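Local coordinates for putative aminopeptidase (Leishmania major, PDB 5NTH), which probably acts as a manganese-dependent M17 leucyl aminopeptidase, removing residues from the N-termini of peptides, and is seen here with the inhibitor actinonin bound, at residues Asn153-Arg157 and Gln451-Leu455; Thr278-Arg282 and Glu405-Val409; Ala17-Val22 and Met226-Val231. Numbering follows the deposited sequence.

Contact 1: Asn153-Arg157 and Gln451-Leu455; sequences NAVAR and QSGDL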
loop_
_atom_site.group_PDB
_atom_site.type_symbol
_atom_site.label_atom_id
_atom_site.label_comp_id
_atom_site.label_asym_id
_atom_site.label_seq_id
_atom_site.Cartn_x
_atom_site.Cartn_y
_atom_site.Cartn_z
ATOM N N ASN A 153 -34.314 18.597 -18.238
ATOM C CA ASN A 153 -33.286 17.797 -17.577
ATOM C C ASN A 153 -32.516 18.560 -16.485
ATOM O O ASN A 153 -32.488 18.098 -15.363
ATOM C CB ASN A 153 -32.313 17.231 -18.619
ATOM C CG ASN A 153 -31.287 16.230 -18.033
ATOM O OD1 ASN A 153 -31.484 15.656 -16.982
ATOM N ND2 ASN A 153 -30.197 16.012 -18.749
ATOM N N ALA A 154 -31.924 19.710 -16.824
ATOM C CA ALA A 154 -31.075 20.524 -15.910
ATOM C C ALA A 154 -31.764 20.935 -14.622
ATOM O O ALA A 154 -31.126 21.073 -13.553
ATOM C CB ALA A 154 -30.579 21.771 -16.613
ATOM N N VAL A 155 -33.062 21.142 -14.728
ATOM C CA VAL A 155 -33.829 21.551 -13.590
ATOM C C VAL A 155 -34.282 20.376 -12.797
ATOM O O VAL A 155 -34.147 20.381 -11.587
ATOM C CB VAL A 155 -35.062 22.348 -14.018
ATOM C CG1 VAL A 155 -35.952 22.649 -12.819
ATOM C CG2 VAL A 155 -34.628 23.652 -14.679
ATOM N N ALA A 156 -34.859 19.394 -13.467
ATOM C CA ALA A 156 -35.356 18.162 -12.818
ATOM C C ALA A 156 -34.315 17.519 -11.928
ATOM O O ALA A 156 -34.592 17.133 -10.794
ATOM C CB ALA A 156 -35.784 17.149 -13.861
ATOM N N ARG A 157 -33.097 17.447 -12.455
ATOM C CA ARG A 157 -32.024 16.713 -11.812
ATOM C C ARG A 157 -31.421 17.531 -10.703
ATOM O O ARG A 157 -30.618 16.982 -9.949
ATOM C CB ARG A 157 -30.925 16.323 -12.819
ATOM C CG ARG A 157 -30.032 17.480 -13.231
ATOM C CD ARG A 157 -28.943 17.043 -14.193
ATOM N NE ARG A 157 -28.176 18.198 -14.667
ATOM C CZ ARG A 157 -27.380 18.231 -15.740
ATOM N NH1 ARG A 157 -27.207 17.142 -16.482
ATOM N NH2 ARG A 157 -26.737 19.365 -16.073
ATOM N N GLN A 451 -27.144 18.295 -26.960
ATOM C CA GLN A 451 -28.503 18.805 -26.932
ATOM C C GLN A 451 -29.204 18.469 -25.634
ATOM O O GLN A 451 -30.031 19.231 -25.214
ATOM C CB GLN A 451 -29.344 18.276 -28.111
ATOM C CG GLN A 451 -29.216 19.054 -29.420
ATOM C CD GLN A 451 -29.623 20.528 -29.323
ATOM O OE1 GLN A 451 -28.803 21.407 -29.641
ATOM N NE2 GLN A 451 -30.886 20.812 -28.891
ATOM N N SER A 452 -28.891 17.329 -25.024
ATOM C CA SER A 452 -29.582 16.864 -23.815
ATOM C C SER A 452 -28.989 17.379 -22.518
ATOM O O SER A 452 -29.636 17.289 -21.510
ATOM C CB SER A 452 -29.570 15.330 -23.723
ATOM O OG SER A 452 -28.293 14.825 -23.401
ATOM N N GLY A 453 -27.748 17.843 -22.530
ATOM C CA GLY A 453 -26.999 18.090 -21.305
ATOM C C GLY A 453 -26.516 16.864 -20.525
ATOM O O GLY A 453 -26.069 17.009 -19.389
ATOM N N ASP A 454 -26.649 15.667 -21.107
ATOM C CA ASP A 454 -26.049 14.421 -20.593
ATOM C C ASP A 454 -24.822 14.150 -21.483
ATOM O O ASP A 454 -24.872 13.391 -22.458
ATOM C CB ASP A 454 -27.016 13.231 -20.720
ATOM C CG ASP A 454 -28.134 13.215 -19.672
ATOM O OD1 ASP A 454 -28.267 14.144 -18.854
ATOM O OD2 ASP A 454 -28.908 12.229 -19.658
ATOM N N LEU A 455 -23.712 14.759 -21.122
ATOM C CA LEU A 455 -22.554 14.795 -21.988
ATOM C C LEU A 455 -21.861 13.438 -22.231
ATOM O O LEU A 455 -22.069 12.457 -21.529
ATOM C CB LEU A 455 -21.552 15.818 -21.463
ATOM C CG LEU A 455 -22.089 17.207 -21.133
ATOM C CD1 LEU A 455 -20.968 18.096 -20.612
ATOM C CD2 LEU A 455 -22.730 17.840 -22.343
HETATM O O HOH W 1 -24.589 19.250 -18.616
#
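The polar turn that ends helix 439-452 of the catalytic domain is gripped here by two side chains of the N-terminal domain, Asn153 of helix 148-156 and Arg157, one turn further along the chain. Asn153 forks: its ND2 donates to Ser452 O at 3.1 Å, almost straight (172°), and to Asp454 OD1 at 2.7 Å. Arg157 NH1 donates to Gly453 O at 3.1 Å, and it also forms a long salt bridge, 4.0 Å, to the same Asp454 OD1. Gly453 O is further reached by a water that donates to it at 2.8 Å and accepts a weak hydrogen bond from Arg157 NH2. Ser452 O, at the last helical residue, and Gly453 O, just beyond it, both receive donors from across the interface between the two domains of the M17 fold. The turn keeps its own shape through Gly453, whose positive phi (72°) takes the chain out of the helix, and through an ST turn in which Asp454 N donates to Ser452 OG at 2.9 Å. Asp454 OD2 is held by Gly527 N, just before helix 528-536. Arg157 NE bonds Ser121 OG, so the guanidinium ties the catalytic-domain turn to a second point of the N-terminal domain.

Contact 2: Thr278-Arg282 and Glu405-Val409; sequences TLRYR and EQDFV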
loop_
_atom_site.group_PDB
_atom_site.type_symbol
_atom_site.label_atom_id
_atom_site.label_comp_id
_atom_site.label_asym_id
_atom_site.label_seq_id
_atom_site.Cartn_x
_atom_site.Cartn_y
_atom_site.Cartn_z
ATOM N N THR A 278 -36.702 -7.784 -19.476
ATOM C CA THR A 278 -36.815 -7.037 -20.703
ATOM C C THR A 278 -38.250 -6.593 -20.915
ATOM O O THR A 278 -39.177 -7.402 -20.845
ATOM C CB THR A 278 -36.384 -7.842 -21.917
ATOM O OG1 THR A 278 -34.980 -8.101 -21.844
ATOM C CG2 THR A 278 -36.694 -7.047 -23.208
ATOM N N LEU A 279 -38.406 -5.295 -21.180
ATOM C CA LEU A 279 -39.678 -4.686 -21.540
ATOM C C LEU A 279 -39.558 -4.286 -22.983
ATOM O O LEU A 279 -38.499 -3.809 -23.401
ATOM C CB LEU A 279 -39.952 -3.436 -20.699
ATOM C CG LEU A 279 -40.527 -3.701 -19.310
ATOM C CD1 LEU A 279 -39.528 -4.422 -18.427
ATOM C CD2 LEU A 279 -40.993 -2.414 -18.644
ATOM N N ARG A 280 -40.637 -4.466 -23.739
ATOM C CA ARG A 280 -40.646 -4.087 -25.157
ATOM C C ARG A 280 -42.034 -3.664 -25.657
ATOM O O ARG A 280 -43.047 -4.273 -25.296
ATOM C CB ARG A 280 -40.113 -5.231 -26.005
ATOM C CG ARG A 280 -40.919 -6.520 -25.843
ATOM C CD ARG A 280 -40.676 -7.516 -26.968
ATOM N NE ARG A 280 -40.704 -6.873 -28.308
ATOM C CZ ARG A 280 -41.687 -6.922 -29.211
ATOM N NH1 ARG A 280 -42.811 -7.595 -28.986
ATOM N NH2 ARG A 280 -41.528 -6.283 -30.365
ATOM N N TYR A 281 -42.043 -2.631 -26.498
ATOM C CA TYR A 281 -43.251 -2.089 -27.126
ATOM C C TYR A 281 -43.078 -2.117 -28.628
ATOM O O TYR A 281 -42.026 -1.677 -29.126
ATOM C CB TYR A 281 -43.463 -0.640 -26.704
ATOM C CG TYR A 281 -44.820 -0.025 -27.014
ATOM C CD1 TYR A 281 -46.004 -0.612 -26.580
ATOM C CD2 TYR A 281 -44.909 1.201 -27.668
ATOM C CE1 TYR A 281 -47.252 -0.003 -26.825
ATOM C CE2 TYR A 281 -46.137 1.826 -27.931
ATOM C CZ TYR A 281 -47.321 1.223 -27.515
ATOM O OH TYR A 281 -48.543 1.845 -27.773
ATOM N N ARG A 282 -44.086 -2.675 -29.321
ATOM C CA ARG A 282 -44.314 -2.406 -30.739
ATOM C C ARG A 282 -45.178 -1.163 -30.848
ATOM O O ARG A 282 -46.277 -1.090 -30.273
ATOM C CB ARG A 282 -45.002 -3.554 -31.481
ATOM C CG ARG A 282 -45.184 -3.302 -33.016
ATOM C CD ARG A 282 -45.686 -4.530 -33.793
ATOM N NE ARG A 282 -45.111 -5.721 -33.144
ATOM C CZ ARG A 282 -44.134 -6.520 -33.603
ATOM N NH1 ARG A 282 -43.714 -7.516 -32.811
ATOM N NH2 ARG A 282 -43.595 -6.372 -34.825
ATOM N N GLU A 405 -32.376 -13.294 -28.966
ATOM C CA GLU A 405 -33.467 -14.080 -28.385
ATOM C C GLU A 405 -34.871 -13.453 -28.488
ATOM O O GLU A 405 -35.880 -14.099 -28.193
ATOM C CB GLU A 405 -33.108 -14.379 -26.939
ATOM C CG GLU A 405 -31.954 -15.359 -26.811
ATOM C CD GLU A 405 -32.352 -16.785 -27.131
ATOM O OE1 GLU A 405 -33.574 -17.031 -27.207
ATOM O OE2 GLU A 405 -31.453 -17.660 -27.285
ATOM N N GLN A 406 -34.940 -12.198 -28.901
ATOM C CA GLN A 406 -36.219 -11.546 -29.095
ATOM C C GLN A 406 -36.825 -11.945 -30.438
ATOM O O GLN A 406 -36.130 -12.483 -31.310
ATOM C CB GLN A 406 -36.024 -10.047 -29.009
ATOM C CG GLN A 406 -35.496 -9.640 -27.641
ATOM C CD GLN A 406 -35.937 -8.254 -27.221
ATOM O OE1 GLN A 406 -36.891 -8.087 -26.435
ATOM N NE2 GLN A 406 -35.241 -7.244 -27.746
ATOM N N ASP A 407 -38.126 -11.699 -30.593
ATOM C CA ASP A 407 -38.809 -11.979 -31.873
ATOM C C ASP A 407 -38.680 -10.897 -32.967
ATOM O O ASP A 407 -39.348 -10.991 -33.979
ATOM C CB ASP A 407 -40.270 -12.466 -31.660
ATOM C CG ASP A 407 -41.273 -11.369 -31.167
ATOM O OD1 ASP A 407 -41.086 -10.119 -31.327
ATOM O OD2 ASP A 407 -42.321 -11.807 -30.605
ATOM N N PHE A 408 -37.822 -9.890 -32.767
ATOM C CA PHE A 408 -37.369 -8.959 -33.827
ATOM C C PHE A 408 -35.853 -8.751 -33.684
ATOM O O PHE A 408 -35.311 -8.907 -32.599
ATOM C CB PHE A 408 -38.072 -7.621 -33.679
ATOM C CG PHE A 408 -37.579 -6.790 -32.500
ATOM C CD1 PHE A 408 -38.116 -6.946 -31.227
ATOM C CD2 PHE A 408 -36.559 -5.843 -32.670
ATOM C CE1 PHE A 408 -37.653 -6.169 -30.153
ATOM C CE2 PHE A 408 -36.095 -5.086 -31.595
ATOM C CZ PHE A 408 -36.651 -5.244 -30.340
ATOM N N VAL A 409 -35.169 -8.369 -34.746
ATOM C CA VAL A 409 -33.725 -8.153 -34.682
ATOM C C VAL A 409 -33.493 -6.679 -34.561
ATOM O O VAL A 409 -33.908 -5.970 -35.439
ATOM C CB VAL A 409 -33.028 -8.598 -35.982
ATOM C CG1 VAL A 409 -31.530 -8.256 -35.944
ATOM C CG2 VAL A 409 -33.229 -10.093 -36.218
#
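Thr278 opens the contact with its methyl group: CG2 lies 3.4 Å from Gln406 OE1, while its hydroxyl OG1 is hydrogen-bonded to Thr355. Leu279 points its CA-to-CB bond away from 405-409, as expected for the next residue of a strand. Arg280 returns to the contact and is its centre. Its CD passes 3.9 Å from Gln406 OE1, NH2 lies 3.6 Å from Phe408 CD1, and NH1 is 3.9 Å from Asp407 OD1. That last pair is a long salt bridge with the oxygen over the guanidinium face, so charge attraction acts without a directed N-H. Arg282, at the strand end, sets out sideways but brings its NH1 to 4.0 Å from Asp407 OD1, here near the guanidinium plane. Asp407 thereby bridges two arginines in a loose salt-bridge network at the surface end of the contact, whereas its neighbours Gln406 and Phe408 are buried; Arg280 NH1 also has a weak, long ion pair with Asp246. Gln406 is fixed from elsewhere, its NE2 donating to Ser353 OG. The segment 405-409 lies in the connection from helix 391-404 to strand 412-417 of the mixed catalytic-domain sheet. It lies against one face of strand 275-282, which hydrogen-bonds to strands 246-251 and 349-361 on its two edges; Leu279 and Tyr281 pack instead on helix 323-341, so the strand is sandwiched between that helix and the 405-409 loop.

Contact 3: Ala17-Val22 and Met226-Val231; sequences AVSAYV and MLDTVV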
loop_
_atom_site.group_PDB
_atom_site.type_symbol
_atom_site.label_atom_id
_atom_site.label_comp_id
_atom_site.label_asym_id
_atom_site.label_seq_id
_atom_site.Cartn_x
_atom_site.Cartn_y
_atom_site.Cartn_z
ATOM N N ALA A 17 -42.848 -2.254 4.510
ATOM C CA ALA A 17 -42.177 -1.028 4.085
ATOM C C ALA A 17 -41.664 -1.081 2.648
ATOM O O ALA A 17 -41.605 -0.039 2.016
ATOM C CB ALA A 17 -41.041 -0.654 5.033
ATOM N N VAL A 18 -41.271 -2.252 2.137
ATOM C CA VAL A 18 -40.852 -2.338 0.725
ATOM C C VAL A 18 -42.068 -2.118 -0.171
ATOM O O VAL A 18 -41.946 -1.475 -1.216
ATOM C CB VAL A 18 -40.090 -3.649 0.306
ATOM C CG1 VAL A 18 -38.793 -3.877 1.087
ATOM C CG2 VAL A 18 -40.957 -4.862 0.458
ATOM N N SER A 19 -43.237 -2.620 0.248
ATOM C CA SER A 19 -44.501 -2.433 -0.526
ATOM C C SER A 19 -44.849 -0.955 -0.724
ATOM O O SER A 19 -45.325 -0.563 -1.789
ATOM C CB SER A 19 -45.684 -3.195 0.102
ATOM O OG SER A 19 -45.646 -4.588 -0.215
ATOM N N ALA A 20 -44.570 -0.159 0.297
ATOM C CA ALA A 20 -44.708 1.296 0.237
ATOM C C ALA A 20 -43.637 1.950 -0.611
ATOM O O ALA A 20 -43.938 2.885 -1.352
ATOM C CB ALA A 20 -44.676 1.903 1.635
ATOM N N TYR A 21 -42.394 1.499 -0.484
ATOM C CA TYR A 21 -41.311 1.991 -1.343
ATOM C C TYR A 21 -41.634 1.740 -2.817
ATOM O O TYR A 21 -41.382 2.595 -3.676
ATOM C CB TYR A 21 -39.957 1.346 -1.015
ATOM C CG TYR A 21 -38.896 1.782 -1.973
ATOM C CD1 TYR A 21 -38.237 3.001 -1.811
ATOM C CD2 TYR A 21 -38.626 1.029 -3.101
ATOM C CE1 TYR A 21 -37.299 3.435 -2.738
ATOM C CE2 TYR A 21 -37.680 1.441 -4.039
ATOM C CZ TYR A 21 -37.013 2.634 -3.846
ATOM O OH TYR A 21 -36.096 3.012 -4.783
ATOM N N VAL A 22 -42.190 0.569 -3.106
ATOM C CA VAL A 22 -42.575 0.235 -4.474
ATOM C C VAL A 22 -43.570 1.269 -4.967
ATOM O O VAL A 22 -43.363 1.869 -6.018
ATOM C CB VAL A 22 -43.145 -1.180 -4.551
ATOM C CG1 VAL A 22 -43.813 -1.444 -5.889
ATOM C CG2 VAL A 22 -42.028 -2.192 -4.333
ATOM N N MET A 226 -32.859 -1.944 0.268
ATOM C CA MET A 226 -34.231 -1.707 -0.203
ATOM C C MET A 226 -34.416 -1.983 -1.683
ATOM O O MET A 226 -35.337 -2.684 -2.061
ATOM C CB MET A 226 -34.614 -0.258 0.059
ATOM C CG MET A 226 -35.949 0.122 -0.556
ATOM S SD MET A 226 -37.282 -0.763 0.245
ATOM C CE MET A 226 -37.405 0.281 1.717
ATOM N N LEU A 227 -33.589 -1.370 -2.513
ATOM C CA LEU A 227 -33.628 -1.650 -3.930
ATOM C C LEU A 227 -32.667 -2.763 -4.296
ATOM O O LEU A 227 -31.514 -2.521 -4.683
ATOM C CB LEU A 227 -33.319 -0.421 -4.782
ATOM C CG LEU A 227 -33.569 -0.728 -6.264
ATOM C CD1 LEU A 227 -35.039 -0.936 -6.569
ATOM C CD2 LEU A 227 -33.032 0.397 -7.094
ATOM N N ASP A 228 -33.185 -3.978 -4.220
ATOM C CA ASP A 228 -32.464 -5.172 -4.630
ATOM C C ASP A 228 -33.076 -5.654 -5.935
ATOM O O ASP A 228 -33.927 -4.986 -6.512
ATOM C CB ASP A 228 -32.535 -6.237 -3.519
ATOM C CG ASP A 228 -33.959 -6.677 -3.194
ATOM O OD1 ASP A 228 -34.826 -6.659 -4.071
ATOM O OD2 ASP A 228 -34.219 -7.049 -2.047
ATOM N N THR A 229 -32.680 -6.825 -6.386
ATOM C CA THR A 229 -33.126 -7.307 -7.672
ATOM C C THR A 229 -34.565 -7.741 -7.707
ATOM O O THR A 229 -35.165 -7.711 -8.761
ATOM C CB THR A 229 -32.290 -8.498 -8.159
ATOM O OG1 THR A 229 -32.446 -9.608 -7.270
ATOM C CG2 THR A 229 -30.813 -8.094 -8.272
ATOM N N VAL A 230 -35.117 -8.175 -6.584
ATOM C CA VAL A 230 -36.524 -8.598 -6.564
ATOM C C VAL A 230 -37.446 -7.389 -6.556
ATOM O O VAL A 230 -38.527 -7.416 -7.139
ATOM C CB VAL A 230 -36.819 -9.546 -5.386
ATOM C CG1 VAL A 230 -38.307 -9.805 -5.227
ATOM C CG2 VAL A 230 -36.120 -10.876 -5.629
ATOM N N VAL A 231 -37.002 -6.332 -5.902
ATOM C CA VAL A 231 -37.818 -5.153 -5.764
ATOM C C VAL A 231 -37.773 -4.415 -7.084
ATOM O O VAL A 231 -38.818 -4.109 -7.644
ATOM C CB VAL A 231 -37.344 -4.246 -4.611
ATOM C CG1 VAL A 231 -38.031 -2.876 -4.661
ATOM C CG2 VAL A 231 -37.639 -4.912 -3.278
#
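Apolar contacts make up most of this meeting between helix 12-26, near the N-terminus, and the turn leading into helix 229-243 of the catalytic domain, with that helix's first residues. Met226 is the central residue. Its SD touches Val18 CG1 and Tyr21 CB, both at 3.6 Å. Further along, Val231 CG1 approaches Tyr21 CD2 at 4.2 Å and Val22 CG2 at 4.1 Å, and Leu227 CD1 comes within 4.4 Å of Tyr21 CE2. Val18, Tyr21 and Val22 thus line one side of their helix at the spacing of a helical turn. Aromatic interactions centre on Tyr21: Met226 CG sits 3.7 Å above the ring centroid, 14° off the normal, a CH-pi contact, while Met226 SD stands obliquely at 4.4 Å from the centroid as a Met-aromatic contact. The hydroxyl of Tyr21 is hydrogen-bonded to Thr222. The capping bonds lie within 226-231: Asp228 is the N-cap of helix 229-243, its OD1 accepting from Val231 N at 2.9 Å and weakly from Val230 N at 2.9 Å. Asp228 OD2 reaches beyond the segment in a salt bridge to Arg8. The chemistry implies an association of the two segments by burial of apolar surface and close van der Waals fit, with the sulfur and ring adding a weakly polar component, while the helix start is fixed separately by its acidic cap.

The three contacts lie well apart, with centres 26 to 28 Å from one another, and none touches another; contacts 2 and 3 come nearest, about 11 Å between closest atoms. Contact 1 joins the N-terminal domain to the catalytic domain, contact 3 brings the N-terminal helix to the catalytic domain, and contact 2 lies wholly within the latter. Along the chain, contact 2 is nested inside the loop closed by contact 1, whereas contacts 1 and 3 cross. In contact 3 the side chain of Leu227 is about 11 Å from that of Asp321, a ligand of the dinuclear manganese site that also lines the actinonin pocket, too far for direct contact. Contacts 1 and 2 lie away from that site.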